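Local atomic coordinates of peptide ABC transporter, peptide-binding protein (Thermus thermophilus, PDB entry 2D5W), a protein that binds oligopeptides as the solute-binding component of an ABC transporter, probably handing them on for passage across the membrane. Residues Ala261-Ser266 / Ser282-Arg287; Leu275-Gly280 / Asp346-Val351; Gly77-Glu82 / Leu520-Glu525. All blocks are in the same frame, centred on the assembly; numbering follows the deposited sequence.

Interaction 1: Ala261-Ser266 / Ser282-Arg287; sequences AVIGGS and SPQLVR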
ATOM      1  N   ALA A 261      10.692  -3.813 -22.892  1.00  9.04           N
ATOM      2  CA  ALA A 261      11.193  -5.110 -22.444  1.00  8.40           C
ATOM      3  C   ALA A 261      10.073  -6.156 -22.448  1.00  8.16           C
ATOM      4  O   ALA A 261      10.274  -7.301 -22.860  1.00  9.50           O
ATOM      5  CB  ALA A 261      11.798  -4.983 -21.046  1.00  9.76           C
ATOM      6  N   VAL A 262       8.886  -5.763 -22.001  1.00  8.96           N
ATOM      7  CA  VAL A 262       7.755  -6.685 -21.971  1.00  9.24           C
ATOM      8  C   VAL A 262       7.371  -7.118 -23.388  1.00  9.49           C
ATOM      9  O   VAL A 262       7.107  -8.298 -23.635  1.00  9.98           O
ATOM     10  CB  VAL A 262       6.541  -6.044 -21.255  1.00  8.95           C
ATOM     11  CG1 VAL A 262       5.298  -6.909 -21.436  1.00 10.08           C
ATOM     12  CG2 VAL A 262       6.848  -5.885 -19.768  1.00 10.25           C
ATOM     13  N   ILE A 263       7.354  -6.174 -24.322  1.00  9.35           N
ATOM     14  CA  ILE A 263       7.022  -6.504 -25.705  1.00  9.70           C
ATOM     15  C   ILE A 263       8.061  -7.472 -26.276  1.00  9.70           C
ATOM     16  O   ILE A 263       7.723  -8.375 -27.045  1.00 10.24           O
ATOM     17  CB  ILE A 263       6.986  -5.234 -26.588  1.00  9.70           C
ATOM     18  CG1 ILE A 263       5.839  -4.322 -26.141  1.00 10.98           C
ATOM     19  CG2 ILE A 263       6.828  -5.617 -28.058  1.00 10.98           C
ATOM     20  CD1 ILE A 263       5.848  -2.959 -26.796  1.00 12.80           C
ATOM     21  N   GLY A 264       9.318  -7.282 -25.881  1.00  9.47           N
ATOM     22  CA  GLY A 264      10.413  -8.113 -26.362  1.00 10.48           C
ATOM     23  C   GLY A 264      10.311  -9.603 -26.100  1.00 10.68           C
ATOM     24  O   GLY A 264      10.918 -10.400 -26.821  1.00 11.80           O
ATOM     25  N   GLY A 265       9.588  -9.988 -25.053  1.00 10.47           N
ATOM     26  CA  GLY A 265       9.400 -11.399 -24.766  1.00 11.56           C
ATOM     27  C   GLY A 265      10.216 -12.069 -23.678  1.00 10.67           C
ATOM     28  O   GLY A 265       9.950 -13.227 -23.362  1.00 12.72           O
ATOM     29  N   SER A 266      11.192 -11.381 -23.094  1.00 11.12           N
ATOM     30  CA  SER A 266      12.012 -12.006 -22.055  1.00 11.37           C
ATOM     31  C   SER A 266      11.363 -12.006 -20.673  1.00 11.13           C
ATOM     32  O   SER A 266      11.867 -12.643 -19.747  1.00 12.73           O
ATOM     33  CB  SER A 266      13.387 -11.330 -21.974  1.00 12.63           C
ATOM     34  OG  SER A 266      13.291 -10.003 -21.494  1.00 12.92           O
ATOM     35  N   SER A 282      -1.712   0.077 -25.544  1.00 11.82           N
ATOM     36  CA  SER A 282      -0.973   0.734 -26.618  1.00 12.37           C
ATOM     37  C   SER A 282      -0.807  -0.242 -27.781  1.00 13.05           C
ATOM     38  O   SER A 282      -0.644  -1.445 -27.577  1.00 13.11           O
ATOM     39  CB  SER A 282       0.402   1.203 -26.123  1.00 12.58           C
ATOM     40  OG  SER A 282       1.265   0.115 -25.838  1.00 13.85           O
ATOM     41  N   PRO A 283      -0.839   0.264 -29.021  1.00 13.60           N
ATOM     42  CA  PRO A 283      -0.691  -0.610 -30.188  1.00 13.70           C
ATOM     43  C   PRO A 283       0.619  -1.391 -30.265  1.00 12.98           C
ATOM     44  O   PRO A 283       0.631  -2.533 -30.727  1.00 13.85           O
ATOM     45  CB  PRO A 283      -0.875   0.350 -31.365  1.00 15.44           C
ATOM     46  CG  PRO A 283      -0.397   1.656 -30.817  1.00 16.16           C
ATOM     47  CD  PRO A 283      -0.992   1.670 -29.432  1.00 14.98           C
ATOM     48  N   GLN A 284       1.720  -0.791 -29.818  1.00 12.38           N
ATOM     49  CA  GLN A 284       3.003  -1.482 -29.871  1.00 12.75           C
ATOM     50  C   GLN A 284       3.004  -2.753 -29.027  1.00 13.00           C
ATOM     51  O   GLN A 284       3.788  -3.669 -29.281  1.00 15.37           O
ATOM     52  CB  GLN A 284       4.153  -0.559 -29.442  1.00 13.21           C
ATOM     53  CG  GLN A 284       3.993   0.100 -28.088  1.00 13.48           C
ATOM     54  CD  GLN A 284       3.380   1.483 -28.184  1.00 13.04           C
ATOM     55  OE1 GLN A 284       2.338   1.674 -28.812  1.00 13.56           O
ATOM     56  NE2 GLN A 284       4.025   2.458 -27.551  1.00 15.42           N
ATOM     57  N   LEU A 285       2.130  -2.808 -28.024  1.00 11.96           N
ATOM     58  CA  LEU A 285       2.027  -3.991 -27.173  1.00 11.65           C
ATOM     59  C   LEU A 285       0.934  -4.916 -27.697  1.00 11.15           C
ATOM     60  O   LEU A 285       1.163  -6.107 -27.905  1.00 10.93           O
ATOM     61  CB  LEU A 285       1.697  -3.597 -25.728  1.00 11.81           C
ATOM     62  CG  LEU A 285       1.429  -4.769 -24.774  1.00 11.66           C
ATOM     63  CD1 LEU A 285       2.707  -5.557 -24.532  1.00 13.33           C
ATOM     64  CD2 LEU A 285       0.880  -4.237 -23.461  1.00 12.61           C
ATOM     65  N   VAL A 286      -0.251  -4.360 -27.912  1.00 11.23           N
ATOM     66  CA  VAL A 286      -1.383  -5.141 -28.394  1.00 12.25           C
ATOM     67  C   VAL A 286      -1.092  -5.888 -29.695  1.00 11.64           C
ATOM     68  O   VAL A 286      -1.446  -7.060 -29.838  1.00 12.74           O
ATOM     69  CB  VAL A 286      -2.622  -4.237 -28.579  1.00 12.13           C
ATOM     70  CG1 VAL A 286      -3.766  -5.026 -29.200  1.00 13.92           C
ATOM     71  CG2 VAL A 286      -3.047  -3.667 -27.228  1.00 14.87           C
ATOM     72  N   ARG A 287      -0.429  -5.226 -30.634  1.00 10.91           N
ATOM     73  CA  ARG A 287      -0.128  -5.855 -31.913  1.00 11.34           C
ATOM     74  C   ARG A 287       0.959  -6.916 -31.841  1.00 11.96           C
ATOM     75  O   ARG A 287       1.165  -7.662 -32.794  1.00 12.56           O
ATOM     76  CB  ARG A 287       0.245  -4.787 -32.939  1.00 11.66           C
ATOM     77  CG  ARG A 287      -0.912  -3.861 -33.257  1.00 11.30           C
ATOM     78  CD  ARG A 287      -0.515  -2.799 -34.255  1.00 12.30           C
ATOM     79  NE  ARG A 287      -1.678  -2.060 -34.733  1.00 14.24           N
ATOM     80  CZ  ARG A 287      -1.662  -1.246 -35.784  1.00 14.49           C
ATOM     81  NH1 ARG A 287      -2.770  -0.618 -36.150  1.00 16.29           N
ATOM     82  NH2 ARG A 287      -0.540  -1.063 -36.468  1.00 15.58           N
TER
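Ile263 reaches across from the last turn of helix 255-264 and lays its side chain against the backbone carbonyl and side chain of Gln284 and the side chain of Leu285. CG1 and CD1 carry the contact. CD1 comes in beside the C=O bond, 3.3 Å from Gln284 O, while CG1 and CG2 are each 3.8 Å from that same atom, so three carbons of one branched residue gather round the oxygen. CG1 also meets Leu285 CD1 at 3.7 Å, the two side chains crossing at a slant. Val262 adds a looser touch, its CG1 lying 4.3 Å from Leu285 CD1.

About CB-CG1 the Ile263 chain is extended (chi2 171°), which carries CD1 far enough to touch Gln284 CG at 3.8 Å. Gln284 is bent at chi2 and offers aliphatic CB and CG to the isoleucine while its amide leads away, a division that suits a residue at an exposed edge. Leu285, with CG anti to the backbone N (chi1 174°), brings its CD1 branch back toward helix 255-264.

A second shell sets these backbones. Ser282 occupies the N-cap position of helix 283-286, and Ser282 O accepts from both Leu285 N and Val286 N. Just past the C-terminal end of helix 255-264, Gly265 takes a positive phi that would press a CB against the preceding carbonyl oxygen, so glycine fits this turn.

Arg292 and Arg557 bond Ile263 O and Gly265 O, respectively. Leu259, earlier in helix 255-264, touches Gln284 and Leu285, and Val555 of strand 544-557 meets both Val262 and Leu285, so the two helices pack beside each other against that strand.

Interaction 2: Leu275-Gly280 / Asp346-Val351; sequences LTFDQG and DGLQPV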
ATOM      1  N   LEU A 275       3.393  -1.626 -15.676  1.00  8.29           N
ATOM      2  CA  LEU A 275       2.900  -0.756 -16.738  1.00  9.26           C
ATOM      3  C   LEU A 275       1.640  -0.020 -16.324  1.00  9.34           C
ATOM      4  O   LEU A 275       0.877  -0.496 -15.484  1.00 10.04           O
ATOM      5  CB  LEU A 275       2.596  -1.585 -17.987  1.00 10.65           C
ATOM      6  CG  LEU A 275       3.715  -2.486 -18.510  1.00 10.25           C
ATOM      7  CD1 LEU A 275       3.200  -3.310 -19.687  1.00 11.91           C
ATOM      8  CD2 LEU A 275       4.909  -1.638 -18.921  1.00 10.96           C
ATOM      9  N   THR A 276       1.414   1.141 -16.924  1.00  9.15           N
ATOM     10  CA  THR A 276       0.217   1.899 -16.613  1.00 10.24           C
ATOM     11  C   THR A 276      -0.886   1.525 -17.607  1.00  9.71           C
ATOM     12  O   THR A 276      -0.623   0.903 -18.637  1.00  9.24           O
ATOM     13  CB  THR A 276       0.505   3.418 -16.602  1.00  9.87           C
ATOM     14  OG1 THR A 276       1.118   3.814 -17.833  1.00 10.43           O
ATOM     15  CG2 THR A 276       1.453   3.755 -15.456  1.00 11.62           C
ATOM     16  N   PHE A 277      -2.119   1.886 -17.280  1.00 10.31           N
ATOM     17  CA  PHE A 277      -3.289   1.548 -18.090  1.00  9.79           C
ATOM     18  C   PHE A 277      -3.141   1.825 -19.584  1.00  9.92           C
ATOM     19  O   PHE A 277      -3.436   0.964 -20.421  1.00 10.12           O
ATOM     20  CB  PHE A 277      -4.502   2.297 -17.539  1.00 10.13           C
ATOM     21  CG  PHE A 277      -5.822   1.802 -18.058  1.00 10.04           C
ATOM     22  CD1 PHE A 277      -6.495   0.766 -17.417  1.00 11.33           C
ATOM     23  CD2 PHE A 277      -6.406   2.387 -19.174  1.00 11.16           C
ATOM     24  CE1 PHE A 277      -7.734   0.325 -17.881  1.00 11.95           C
ATOM     25  CE2 PHE A 277      -7.644   1.953 -19.645  1.00 11.24           C
ATOM     26  CZ  PHE A 277      -8.309   0.920 -18.996  1.00 12.09           C
ATOM     27  N   ASP A 278      -2.695   3.030 -19.915  1.00  9.67           N
ATOM     28  CA  ASP A 278      -2.505   3.437 -21.301  1.00 10.50           C
ATOM     29  C   ASP A 278      -1.509   2.538 -22.027  1.00 10.24           C
ATOM     30  O   ASP A 278      -1.678   2.229 -23.207  1.00 10.34           O
ATOM     31  CB  ASP A 278      -2.029   4.893 -21.357  1.00  9.72           C
ATOM     32  CG  ASP A 278      -0.792   5.140 -20.506  1.00 10.63           C
ATOM     33  OD1 ASP A 278       0.222   5.624 -21.054  1.00 11.57           O
ATOM     34  OD2 ASP A 278      -0.834   4.857 -19.290  1.00 11.35           O
ATOM     35  N   GLN A 279      -0.466   2.109 -21.328  1.00  9.93           N
ATOM     36  CA  GLN A 279       0.533   1.254 -21.954  1.00  9.85           C
ATOM     37  C   GLN A 279      -0.033  -0.127 -22.260  1.00 10.14           C
ATOM     38  O   GLN A 279       0.295  -0.729 -23.284  1.00 10.95           O
ATOM     39  CB  GLN A 279       1.758   1.129 -21.052  1.00  9.41           C
ATOM     40  CG  GLN A 279       2.442   2.452 -20.775  1.00 10.94           C
ATOM     41  CD  GLN A 279       3.658   2.291 -19.895  1.00 11.22           C
ATOM     42  OE1 GLN A 279       3.566   1.781 -18.777  1.00 11.64           O
ATOM     43  NE2 GLN A 279       4.808   2.716 -20.397  1.00 15.25           N
ATOM     44  N   GLY A 280      -0.896  -0.615 -21.376  1.00 10.08           N
ATOM     45  CA  GLY A 280      -1.494  -1.924 -21.565  1.00 11.30           C
ATOM     46  C   GLY A 280      -2.353  -2.013 -22.809  1.00 12.26           C
ATOM     47  O   GLY A 280      -2.572  -3.104 -23.338  1.00 12.99           O
ATOM     48  N   ASP A 346      -9.170   7.107 -22.490  1.00 12.12           N
ATOM     49  CA  ASP A 346     -10.475   6.991 -23.137  1.00 13.19           C
ATOM     50  C   ASP A 346     -11.568   6.870 -22.077  1.00 13.31           C
ATOM     51  O   ASP A 346     -12.595   6.222 -22.292  1.00 14.68           O
ATOM     52  CB  ASP A 346     -10.524   5.787 -24.082  1.00 14.95           C
ATOM     53  CG  ASP A 346      -9.772   6.032 -25.375  1.00 16.88           C
ATOM     54  OD1 ASP A 346      -9.908   7.139 -25.939  1.00 17.92           O
ATOM     55  OD2 ASP A 346      -9.055   5.117 -25.831  1.00 20.35           O
ATOM     56  N   GLY A 347     -11.322   7.497 -20.927  1.00 13.08           N
ATOM     57  CA  GLY A 347     -12.271   7.491 -19.826  1.00 13.00           C
ATOM     58  C   GLY A 347     -12.457   6.175 -19.095  1.00 13.17           C
ATOM     59  O   GLY A 347     -13.279   6.088 -18.181  1.00 13.95           O
ATOM     60  N   LEU A 348     -11.689   5.155 -19.469  1.00 13.22           N
ATOM     61  CA  LEU A 348     -11.824   3.842 -18.849  1.00 13.13           C
ATOM     62  C   LEU A 348     -11.376   3.780 -17.386  1.00 12.63           C
ATOM     63  O   LEU A 348     -11.742   2.857 -16.659  1.00 14.16           O
ATOM     64  CB  LEU A 348     -11.118   2.795 -19.712  1.00 14.05           C
ATOM     65  CG  LEU A 348     -11.774   2.675 -21.097  1.00 15.37           C
ATOM     66  CD1 LEU A 348     -10.983   1.713 -21.968  1.00 16.17           C
ATOM     67  CD2 LEU A 348     -13.219   2.205 -20.951  1.00 17.41           C
ATOM     68  N   GLN A 349     -10.564   4.748 -16.968  1.00 11.15           N
ATOM     69  CA  GLN A 349     -10.157   4.873 -15.565  1.00 10.57           C
ATOM     70  C   GLN A 349     -10.844   6.197 -15.256  1.00 11.66           C
ATOM     71  O   GLN A 349     -10.388   7.261 -15.675  1.00 12.96           O
ATOM     72  CB  GLN A 349      -8.635   4.955 -15.418  1.00 10.52           C
ATOM     73  CG  GLN A 349      -7.978   3.587 -15.582  1.00 10.21           C
ATOM     74  CD  GLN A 349      -6.516   3.546 -15.180  1.00  9.34           C
ATOM     75  OE1 GLN A 349      -6.058   2.574 -14.577  1.00  9.91           O
ATOM     76  NE2 GLN A 349      -5.769   4.590 -15.528  1.00  9.27           N
ATOM     77  N   PRO A 350     -11.974   6.141 -14.536  1.00 11.23           N
ATOM     78  CA  PRO A 350     -12.766   7.318 -14.180  1.00 10.93           C
ATOM     79  C   PRO A 350     -12.228   8.278 -13.144  1.00 11.10           C
ATOM     80  O   PRO A 350     -11.515   7.889 -12.222  1.00  9.37           O
ATOM     81  CB  PRO A 350     -14.083   6.706 -13.731  1.00 12.32           C
ATOM     82  CG  PRO A 350     -13.610   5.496 -12.983  1.00 13.22           C
ATOM     83  CD  PRO A 350     -12.538   4.930 -13.903  1.00 12.47           C
ATOM     84  N   VAL A 351     -12.601   9.542 -13.302  1.00 10.40           N
ATOM     85  CA  VAL A 351     -12.218  10.572 -12.358  1.00 10.12           C
ATOM     86  C   VAL A 351     -12.793  10.161 -11.005  1.00  9.75           C
ATOM     87  O   VAL A 351     -13.928   9.674 -10.923  1.00 10.48           O
ATOM     88  CB  VAL A 351     -12.805  11.939 -12.770  1.00  9.71           C
ATOM     89  CG1 VAL A 351     -12.541  12.970 -11.684  1.00 10.15           C
ATOM     90  CG2 VAL A 351     -12.192  12.390 -14.089  1.00 10.50           C
TER
HETATM   91  O   HOH W   1      -2.782   3.829 -15.162  1.00 11.33           O
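Phe277 and Gln349 meet as a stacked pair, ring against amide, their planes only 25° apart. The two side chains run past each other in opposite directions. Gln349 CG sits over one ring face, 3.8 Å from the centroid and offset toward the rim, in a CH-pi contact; farther along, CD lies 3.4 Å from Phe277 CG. Phe277 holds CG anti to its own nitrogen (chi1 -166°), which sends the ring toward the loop, and Gln349 is extended beyond CG (chi2 -169°), long enough to bring its amide to the root of the ring.

Both ends of that amide have partners. NE2 donates to a water at 3.1 Å, which also accepts from Phe277 N, and OE1 accepts from Ala551 N of strand 544-557. These bonds fix the amide's rotation and satisfy a buried polar group, a role that suits glutamine, which has both a donor and an acceptor. Leu348 approaches the far end of the ring obliquely, its CB 3.5 Å from Phe277 CZ.

Outside the pair, the ring also meets that of Phe297, and Arg281 makes a salt bridge with Asp346. The arrangement is an amide-aromatic stack, joining the short helix 277-280 to the loop that follows helix 337-345, beside strand 544-557.

Interaction 3: Gly77-Glu82 / Leu520-Glu525; sequences GKKRLE and LEFDPE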
ATOM      1  N   GLY A  77     -22.607  -1.597  22.939  1.00 12.29           N
ATOM      2  CA  GLY A  77     -22.628  -1.986  21.543  1.00 13.24           C
ATOM      3  C   GLY A  77     -21.261  -2.364  21.005  1.00 11.55           C
ATOM      4  O   GLY A  77     -21.093  -2.521  19.796  1.00 12.93           O
ATOM      5  N   LYS A  78     -20.280  -2.501  21.895  1.00 12.06           N
ATOM      6  CA  LYS A  78     -18.930  -2.875  21.485  1.00 13.09           C
ATOM      7  C   LYS A  78     -18.704  -4.357  21.759  1.00 12.47           C
ATOM      8  O   LYS A  78     -19.407  -4.964  22.573  1.00 13.14           O
ATOM      9  CB  LYS A  78     -17.895  -2.006  22.204  1.00 15.16           C
ATOM     10  CG  LYS A  78     -17.942  -0.546  21.756  1.00 17.65           C
ATOM     11  CD  LYS A  78     -16.864   0.295  22.418  1.00 21.85           C
ATOM     12  CE  LYS A  78     -16.905   1.730  21.911  1.00 23.64           C
ATOM     13  NZ  LYS A  78     -15.855   2.580  22.539  1.00 26.65           N
ATOM     14  N   LYS A  79     -17.718  -4.936  21.081  1.00 12.78           N
ATOM     15  CA  LYS A  79     -17.446  -6.358  21.210  1.00 12.54           C
ATOM     16  C   LYS A  79     -15.980  -6.707  21.383  1.00 12.10           C
ATOM     17  O   LYS A  79     -15.083  -5.903  21.114  1.00 11.94           O
ATOM     18  CB  LYS A  79     -17.940  -7.086  19.960  1.00 13.59           C
ATOM     19  CG  LYS A  79     -19.360  -6.766  19.542  1.00 15.03           C
ATOM     20  CD  LYS A  79     -19.617  -7.252  18.121  1.00 17.68           C
ATOM     21  CE  LYS A  79     -21.061  -7.040  17.705  1.00 19.08           C
ATOM     22  NZ  LYS A  79     -21.453  -5.609  17.796  1.00 20.19           N
ATOM     23  N   ARG A  80     -15.764  -7.941  21.822  1.00 12.90           N
ATOM     24  CA  ARG A  80     -14.441  -8.512  21.993  1.00 12.95           C
ATOM     25  C   ARG A  80     -14.465  -9.699  21.042  1.00 13.00           C
ATOM     26  O   ARG A  80     -15.402 -10.499  21.066  1.00 13.50           O
ATOM     27  CB  ARG A  80     -14.246  -9.016  23.423  1.00 14.30           C
ATOM     28  CG  ARG A  80     -12.945  -9.776  23.663  1.00 17.30           C
ATOM     29  CD  ARG A  80     -13.028 -10.554  24.973  1.00 20.06           C
ATOM     30  NE  ARG A  80     -11.818 -11.313  25.278  1.00 23.06           N
ATOM     31  CZ  ARG A  80     -10.715 -10.791  25.806  1.00 23.58           C
ATOM     32  NH1 ARG A  80     -10.660  -9.499  26.095  1.00 25.51           N
ATOM     33  NH2 ARG A  80      -9.668 -11.568  26.054  1.00 25.93           N
ATOM     34  N   LEU A  81     -13.463  -9.791  20.178  1.00 12.41           N
ATOM     35  CA  LEU A  81     -13.381 -10.905  19.248  1.00 11.13           C
ATOM     36  C   LEU A  81     -12.139 -11.722  19.556  1.00 11.05           C
ATOM     37  O   LEU A  81     -11.048 -11.168  19.708  1.00 11.05           O
ATOM     38  CB  LEU A  81     -13.292 -10.415  17.799  1.00 12.87           C
ATOM     39  CG  LEU A  81     -12.920 -11.513  16.792  1.00 13.77           C
ATOM     40  CD1 LEU A  81     -14.057 -12.522  16.676  1.00 16.20           C
ATOM     41  CD2 LEU A  81     -12.615 -10.893  15.438  1.00 15.14           C
ATOM     42  N   GLU A  82     -12.316 -13.035  19.670  1.00 11.99           N
ATOM     43  CA  GLU A  82     -11.196 -13.942  19.900  1.00 11.96           C
ATOM     44  C   GLU A  82     -11.144 -14.859  18.690  1.00 11.55           C
ATOM     45  O   GLU A  82     -12.170 -15.371  18.235  1.00 11.69           O
ATOM     46  CB  GLU A  82     -11.380 -14.750  21.189  1.00 13.65           C
ATOM     47  CG  GLU A  82     -11.262 -13.903  22.449  1.00 17.24           C
ATOM     48  CD  GLU A  82     -11.045 -14.725  23.706  1.00 20.67           C
ATOM     49  OE1 GLU A  82     -10.914 -14.117  24.790  1.00 23.11           O
ATOM     50  OE2 GLU A  82     -11.001 -15.971  23.614  1.00 20.91           O
ATOM     51  N   LEU A 520     -16.921   0.068  13.960  1.00 10.71           N
ATOM     52  CA  LEU A 520     -17.518  -0.740  15.023  1.00 10.84           C
ATOM     53  C   LEU A 520     -18.900  -1.230  14.605  1.00 10.49           C
ATOM     54  O   LEU A 520     -19.535  -2.004  15.326  1.00 11.43           O
ATOM     55  CB  LEU A 520     -17.670   0.085  16.299  1.00 10.99           C
ATOM     56  CG  LEU A 520     -16.413   0.601  16.998  1.00 10.72           C
ATOM     57  CD1 LEU A 520     -16.812   1.610  18.062  1.00 12.00           C
ATOM     58  CD2 LEU A 520     -15.643  -0.559  17.613  1.00 11.75           C
ATOM     59  N   GLU A 521     -19.374  -0.764  13.454  1.00 10.90           N
ATOM     60  CA  GLU A 521     -20.693  -1.150  12.970  1.00 11.57           C
ATOM     61  C   GLU A 521     -20.650  -2.441  12.174  1.00 11.80           C
ATOM     62  O   GLU A 521     -20.135  -2.475  11.055  1.00 12.09           O
ATOM     63  CB  GLU A 521     -21.288  -0.040  12.102  1.00 12.71           C
ATOM     64  CG  GLU A 521     -22.704  -0.343  11.648  1.00 18.51           C
ATOM     65  CD  GLU A 521     -23.626  -0.632  12.819  1.00 20.17           C
ATOM     66  OE1 GLU A 521     -23.928   0.314  13.575  1.00 18.96           O
ATOM     67  OE2 GLU A 521     -24.034  -1.803  12.994  1.00 21.21           O
ATOM     68  N   PHE A 522     -21.200  -3.508  12.740  1.00 11.80           N
ATOM     69  CA  PHE A 522     -21.200  -4.783  12.044  1.00 12.69           C
ATOM     70  C   PHE A 522     -22.342  -4.930  11.053  1.00 14.17           C
ATOM     71  O   PHE A 522     -22.399  -5.903  10.304  1.00 15.90           O
ATOM     72  CB  PHE A 522     -21.177  -5.940  13.046  1.00 13.72           C
ATOM     73  CG  PHE A 522     -19.825  -6.161  13.656  1.00 13.15           C
ATOM     74  CD1 PHE A 522     -19.319  -5.279  14.604  1.00 14.60           C
ATOM     75  CD2 PHE A 522     -19.026  -7.215  13.233  1.00 13.67           C
ATOM     76  CE1 PHE A 522     -18.032  -5.441  15.119  1.00 13.72           C
ATOM     77  CE2 PHE A 522     -17.740  -7.386  13.739  1.00 14.30           C
ATOM     78  CZ  PHE A 522     -17.242  -6.498  14.683  1.00 13.37           C
ATOM     79  N   ASP A 523     -23.253  -3.962  11.043  1.00 13.99           N
ATOM     80  CA  ASP A 523     -24.346  -3.989  10.081  1.00 13.79           C
ATOM     81  C   ASP A 523     -23.826  -3.272   8.836  1.00 13.91           C
ATOM     82  O   ASP A 523     -23.471  -2.092   8.893  1.00 13.83           O
ATOM     83  CB  ASP A 523     -25.576  -3.265  10.620  1.00 15.22           C
ATOM     84  CG  ASP A 523     -26.683  -3.189   9.596  1.00 17.16           C
ATOM     85  OD1 ASP A 523     -26.854  -2.115   8.982  1.00 16.14           O
ATOM     86  OD2 ASP A 523     -27.368  -4.214   9.388  1.00 20.22           O
ATOM     87  N   PRO A 524     -23.777  -3.971   7.693  1.00 12.89           N
ATOM     88  CA  PRO A 524     -23.281  -3.366   6.453  1.00 13.26           C
ATOM     89  C   PRO A 524     -23.926  -2.051   6.025  1.00 13.10           C
ATOM     90  O   PRO A 524     -23.230  -1.126   5.600  1.00 13.71           O
ATOM     91  CB  PRO A 524     -23.491  -4.471   5.422  1.00 14.26           C
ATOM     92  CG  PRO A 524     -23.330  -5.719   6.236  1.00 15.76           C
ATOM     93  CD  PRO A 524     -24.113  -5.392   7.483  1.00 13.50           C
ATOM     94  N   GLU A 525     -25.249  -1.961   6.130  1.00 13.16           N
ATOM     95  CA  GLU A 525     -25.941  -0.747   5.711  1.00 13.92           C
ATOM     96  C   GLU A 525     -25.660   0.458   6.598  1.00 12.53           C
ATOM     97  O   GLU A 525     -25.399   1.549   6.090  1.00 13.39           O
ATOM     98  CB  GLU A 525     -27.450  -0.988   5.627  1.00 16.20           C
ATOM     99  CG  GLU A 525     -28.211   0.194   5.044  1.00 22.32           C
ATOM    100  CD  GLU A 525     -27.630   0.663   3.720  1.00 26.44           C
ATOM    101  OE1 GLU A 525     -27.610  -0.135   2.759  1.00 30.43           O
ATOM    102  OE2 GLU A 525     -27.188   1.830   3.643  1.00 30.44           O
TER
HETATM  103  O   HOH W   2     -19.456  -3.381  17.722  1.00 12.80           O
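Lys79 lies across one face of the Phe522 ring, near the turn of an antiparallel beta hairpin formed by strands 69-75 and 78-86; the ring belongs to the loop leading into helix 524-541. The contact thus joins the hairpin to the start of a long helix.

Its apolar part consists of two separate touches. Lys79 CD is 4.2 Å from the centroid of the Phe522 ring and 25° off its normal, a CH-pi contact displaced toward the rim, with the two side chains sliding past each other in opposite directions. Lys78, extended beyond CG, crosses Leu520 obliquely, and its CE comes 3.9 Å from Leu520 CD1. Lysine suits both places because its methylenes can pack against carbon, and at Lys79 the ammonium also reaches a water. Leu520 is further bordered by Pro143 and Tyr145.

The polar link runs through that water. Lys79 is bent at its last torsion (chi4 58°), which turns NZ toward it, 3.0 Å away. The water donates in turn to Gly77 O and Leu520 O, at 2.8 Å each, so it ties the hairpin turn to the loop. With an alanine here the methylenes over Phe522 and the ammonium donor would be gone, and the ring and the bridging water would probably be held less firmly.

One charged pair lies within segment 77-82. Arg80 grips Glu82 side-on, NE and NH2 both bonding OE1 in the guanidinium plane; Glu82 OE2 has salt-bridge partners outside the segment, Arg70 and Arg130.

Side-chain-to-backbone hydrogen bonds shape the loop. Asp523 is the N-cap of helix 524-541, its OD1 accepting from Arg526 N, while Asp523 N donates to the anti lone pair of Glu521 OE2 at 3.0 Å.

Overall arrangement
Interactions 1 and 2 are neighbours, their centres about 17 Å apart. Helices 277-280 and 283-286 follow each other in the chain, and Leu285 CD2 of interaction 1 packs 3.6 Å from both Gln279 O and Gly280 O of interaction 2. Strand 544-557 is shared by both contacts. Interaction 3 stands apart: its centre is about 49 Å from that of interaction 1, across the centre of the chain, and about 37 Å from that of interaction 2, with nearest atoms about 21 Å apart in the latter case. It closes a far longer span of sequence, which contains both other contacts and the Cys314-Cys458 disulfide.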